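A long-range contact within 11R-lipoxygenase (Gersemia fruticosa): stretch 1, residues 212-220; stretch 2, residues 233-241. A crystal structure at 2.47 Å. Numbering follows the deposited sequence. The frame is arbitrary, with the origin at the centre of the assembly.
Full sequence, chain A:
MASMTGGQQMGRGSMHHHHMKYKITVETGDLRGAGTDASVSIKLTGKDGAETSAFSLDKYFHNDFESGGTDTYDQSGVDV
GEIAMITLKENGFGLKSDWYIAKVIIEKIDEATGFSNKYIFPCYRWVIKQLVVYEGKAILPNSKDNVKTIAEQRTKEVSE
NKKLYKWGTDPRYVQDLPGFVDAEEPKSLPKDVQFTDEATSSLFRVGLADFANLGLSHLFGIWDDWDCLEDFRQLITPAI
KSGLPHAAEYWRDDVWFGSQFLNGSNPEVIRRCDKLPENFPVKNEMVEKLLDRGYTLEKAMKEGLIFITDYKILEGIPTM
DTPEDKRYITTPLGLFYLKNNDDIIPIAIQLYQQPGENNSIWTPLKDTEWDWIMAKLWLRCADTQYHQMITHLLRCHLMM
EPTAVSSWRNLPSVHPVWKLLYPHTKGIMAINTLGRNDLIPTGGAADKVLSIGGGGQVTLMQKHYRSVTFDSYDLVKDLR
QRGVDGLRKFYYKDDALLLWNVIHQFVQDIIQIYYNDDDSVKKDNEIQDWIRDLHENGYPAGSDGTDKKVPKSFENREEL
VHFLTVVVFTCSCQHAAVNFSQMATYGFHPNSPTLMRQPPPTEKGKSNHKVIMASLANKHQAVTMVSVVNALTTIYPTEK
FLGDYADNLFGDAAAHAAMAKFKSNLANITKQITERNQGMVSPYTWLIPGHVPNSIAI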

# COMPACT_ATOMS: atom_id res chain seq x y z
N ALA A 212 12.31 8.50 -23.13
CA ALA A 212 12.43 7.78 -24.39
C ALA A 212 11.65 6.47 -24.37
O ALA A 212 11.14 6.03 -25.40
CB ALA A 212 13.89 7.51 -24.69
N ASN A 213 11.55 5.85 -23.20
CA ASN A 213 10.79 4.61 -23.06
C ASN A 213 9.31 4.82 -23.39
O ASN A 213 8.63 3.91 -23.84
CB ASN A 213 10.93 4.03 -21.65
CG ASN A 213 12.29 3.38 -21.43
OD1 ASN A 213 12.96 2.97 -22.38
ND2 ASN A 213 12.70 3.28 -20.17
N LEU A 214 8.83 6.04 -23.15
CA LEU A 214 7.44 6.38 -23.44
C LEU A 214 7.29 7.00 -24.83
O LEU A 214 6.18 7.31 -25.26
CB LEU A 214 6.90 7.35 -22.39
CG LEU A 214 6.96 6.86 -20.94
CD1 LEU A 214 6.44 7.94 -20.00
CD2 LEU A 214 6.16 5.58 -20.77
N GLY A 215 8.41 7.18 -25.52
CA GLY A 215 8.40 7.77 -26.85
C GLY A 215 8.19 9.27 -26.81
O GLY A 215 7.60 9.84 -27.73
N LEU A 216 8.69 9.91 -25.75
CA LEU A 216 8.48 11.34 -25.55
C LEU A 216 9.78 12.08 -25.25
O LEU A 216 9.76 13.16 -24.66
CB LEU A 216 7.50 11.55 -24.39
CG LEU A 216 6.09 10.99 -24.59
CD1 LEU A 216 5.29 11.06 -23.30
CD2 LEU A 216 5.38 11.73 -25.70
N SER A 217 10.90 11.51 -25.68
CA SER A 217 12.21 12.10 -25.39
C SER A 217 12.38 13.46 -26.06
O SER A 217 13.23 14.26 -25.67
CB SER A 217 13.33 11.16 -25.81
OG SER A 217 13.38 10.99 -27.22
N HIS A 218 11.57 13.72 -27.09
CA HIS A 218 11.64 15.00 -27.79
C HIS A 218 11.10 16.14 -26.93
O HIS A 218 11.25 17.31 -27.28
CB HIS A 218 10.86 14.93 -29.11
CG HIS A 218 9.41 14.59 -28.95
ND1 HIS A 218 8.95 13.29 -28.94
CD2 HIS A 218 8.32 15.38 -28.80
CE1 HIS A 218 7.64 13.29 -28.79
NE2 HIS A 218 7.23 14.55 -28.70
N LEU A 219 10.49 15.80 -25.80
CA LEU A 219 9.96 16.80 -24.88
C LEU A 219 10.85 16.98 -23.65
O LEU A 219 10.50 17.74 -22.74
CB LEU A 219 8.55 16.41 -24.43
CG LEU A 219 7.48 16.33 -25.52
CD1 LEU A 219 6.14 15.95 -24.93
CD2 LEU A 219 7.38 17.66 -26.26
N PHE A 220 11.99 16.30 -23.62
CA PHE A 220 12.89 16.39 -22.49
C PHE A 220 13.59 17.75 -22.48
O PHE A 220 14.19 18.15 -23.47
CB PHE A 220 13.93 15.27 -22.51
CG PHE A 220 14.76 15.18 -21.27
CD1 PHE A 220 14.29 14.49 -20.16
CD2 PHE A 220 16.00 15.78 -21.20
CE1 PHE A 220 15.05 14.41 -19.00
CE2 PHE A 220 16.77 15.70 -20.05
CZ PHE A 220 16.29 15.01 -18.95
N ARG A 233 -3.26 14.96 -24.26
CA ARG A 233 -3.52 13.61 -24.76
C ARG A 233 -2.31 13.05 -25.51
O ARG A 233 -2.26 11.85 -25.78
CB ARG A 233 -4.75 13.61 -25.68
CG ARG A 233 -6.05 13.96 -24.97
CD ARG A 233 -7.09 14.51 -25.94
NE ARG A 233 -7.83 13.46 -26.63
CZ ARG A 233 -9.08 13.09 -26.35
NH1 ARG A 233 -9.77 13.69 -25.37
NH2 ARG A 233 -9.66 12.13 -27.04
N GLN A 234 -1.35 13.91 -25.83
CA GLN A 234 -0.14 13.48 -26.52
C GLN A 234 0.71 12.58 -25.64
O GLN A 234 1.52 11.80 -26.13
CB GLN A 234 0.68 14.69 -26.96
CG GLN A 234 0.03 15.55 -28.02
CD GLN A 234 0.88 16.74 -28.41
OE1 GLN A 234 2.07 16.80 -28.10
NE2 GLN A 234 0.27 17.71 -29.09
N LEU A 235 0.54 12.70 -24.33
CA LEU A 235 1.35 11.95 -23.37
C LEU A 235 0.94 10.49 -23.31
O LEU A 235 1.67 9.66 -22.76
CB LEU A 235 1.25 12.59 -21.98
CG LEU A 235 1.73 14.04 -21.90
CD1 LEU A 235 1.65 14.55 -20.47
CD2 LEU A 235 3.15 14.17 -22.44
N ILE A 236 -0.22 10.16 -23.87
CA ILE A 236 -0.69 8.78 -23.88
C ILE A 236 -0.31 8.09 -25.18
O ILE A 236 -1.09 8.04 -26.13
CB ILE A 236 -2.21 8.70 -23.68
CG1 ILE A 236 -2.62 9.46 -22.41
CG2 ILE A 236 -2.66 7.25 -23.60
CD1 ILE A 236 -1.88 9.00 -21.17
N THR A 237 0.91 7.56 -25.21
CA THR A 237 1.42 6.84 -26.36
C THR A 237 1.10 5.35 -26.21
O THR A 237 0.60 4.93 -25.17
CB THR A 237 2.95 7.01 -26.47
OG1 THR A 237 3.57 6.42 -25.32
CG2 THR A 237 3.31 8.48 -26.54
N PRO A 238 1.39 4.56 -27.25
CA PRO A 238 1.20 3.11 -27.15
C PRO A 238 2.01 2.49 -26.01
O PRO A 238 1.72 1.37 -25.59
CB PRO A 238 1.69 2.60 -28.51
CG PRO A 238 1.48 3.74 -29.44
CD PRO A 238 1.76 4.97 -28.62
N ALA A 239 3.01 3.22 -25.52
CA ALA A 239 3.81 2.76 -24.39
C ALA A 239 2.95 2.68 -23.13
O ALA A 239 3.22 1.89 -22.23
CB ALA A 239 5.00 3.68 -24.17
N ILE A 240 1.91 3.51 -23.08
CA ILE A 240 0.94 3.46 -21.99
C ILE A 240 -0.15 2.46 -22.38
O ILE A 240 -1.04 2.77 -23.18
CB ILE A 240 0.30 4.83 -21.73
CG1 ILE A 240 1.38 5.90 -21.60
CG2 ILE A 240 -0.57 4.78 -20.48
CD1 ILE A 240 2.39 5.63 -20.50
N LYS A 241 -0.08 1.26 -21.81
CA LYS A 241 -0.91 0.15 -22.27
C LYS A 241 -2.37 0.25 -21.82
O LYS A 241 -3.25 -0.36 -22.44
CB LYS A 241 -0.30 -1.17 -21.80
CG LYS A 241 1.11 -1.38 -22.31
CD LYS A 241 1.62 -2.79 -22.07
CE LYS A 241 3.03 -2.97 -22.60
NZ LYS A 241 3.14 -2.65 -24.06
O HOH W 1 4.39 14.51 -28.26

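One direct hydrogen bond and a set of leucine contacts hold the two stretches together. They bury 328 Å² in all, counting both sides.

The hydrogen bond runs from Thr 237 OG1 to Leu 214 O, at 2.8 Å. Thr 237 points its CA-to-CB bond toward stretch 1, and its chi1 is p (64°). OG1 reaches the carbonyl of Leu 214, while Thr 237 CG2 lies 3.9 Å from Leu 216 CD2. A beta-branched side chain with one polar and one apolar arm suits this site well. Thr 237 OG1 also accepts a hydrogen bond from Ala 239 N, at 3.3 Å. Thr 237 opens a type I turn that ends at Ile 240, closed by Ile 240 N to Thr 237 O at 2.8 Å. The same hydroxyl therefore bonds within its own turn and to stretch 1.

The turn brings Ala 239 close to the other backbone. Ala 239 CB is 3.7 Å from Leu 214 CA and also 3.7 Å from Asn 213 O. The small methyl fits this close approach, where the two CA atoms of Leu 214 and Ala 239 are 5.2 Å apart.

Gly 215 follows the helix end in a Schellman motif. Its phi is positive (76°), which by itself favours glycine. An ideal CB here would point toward stretch 2, but would still be 4.4 Å from Thr 237 CG2.

Leu 214, Leu 216, Leu 219 and Leu 235 are all buried, and all adopt chi1 m with chi2 t. This common rotamer sets CD1 trans to CA, and CD2 branches to one side. Leu 214 leaves its backbone sideways, yet its CD2 packs 3.8 Å from Ile 240 CD1 and 4.1 Å from Ala 239 CB. Ile 240 has both chi1 and chi2 at m, and the end of its side chain comes nearer to stretch 1 than its sideways CA-to-CB bond suggests.

Leu 216 points toward stretch 2. Leu 216 CD1 meets Leu 235 CD2 at 3.9 Å, and Leu 216 CD2 lies 3.9 Å from Gln 234 O. Leu 235 starts sideways, but its end turns nearer. Leu 235 CD2 also touches Leu 219 CD1, at 4.3 Å, so one methyl serves two leucines.

A water adds a polar link at an exposed edge. Its oxygen lies 2.9 Å from His 218 NE2 and donates to Gln 234 OE1 at 3.3 Å. His 218 has chi1 p (59°).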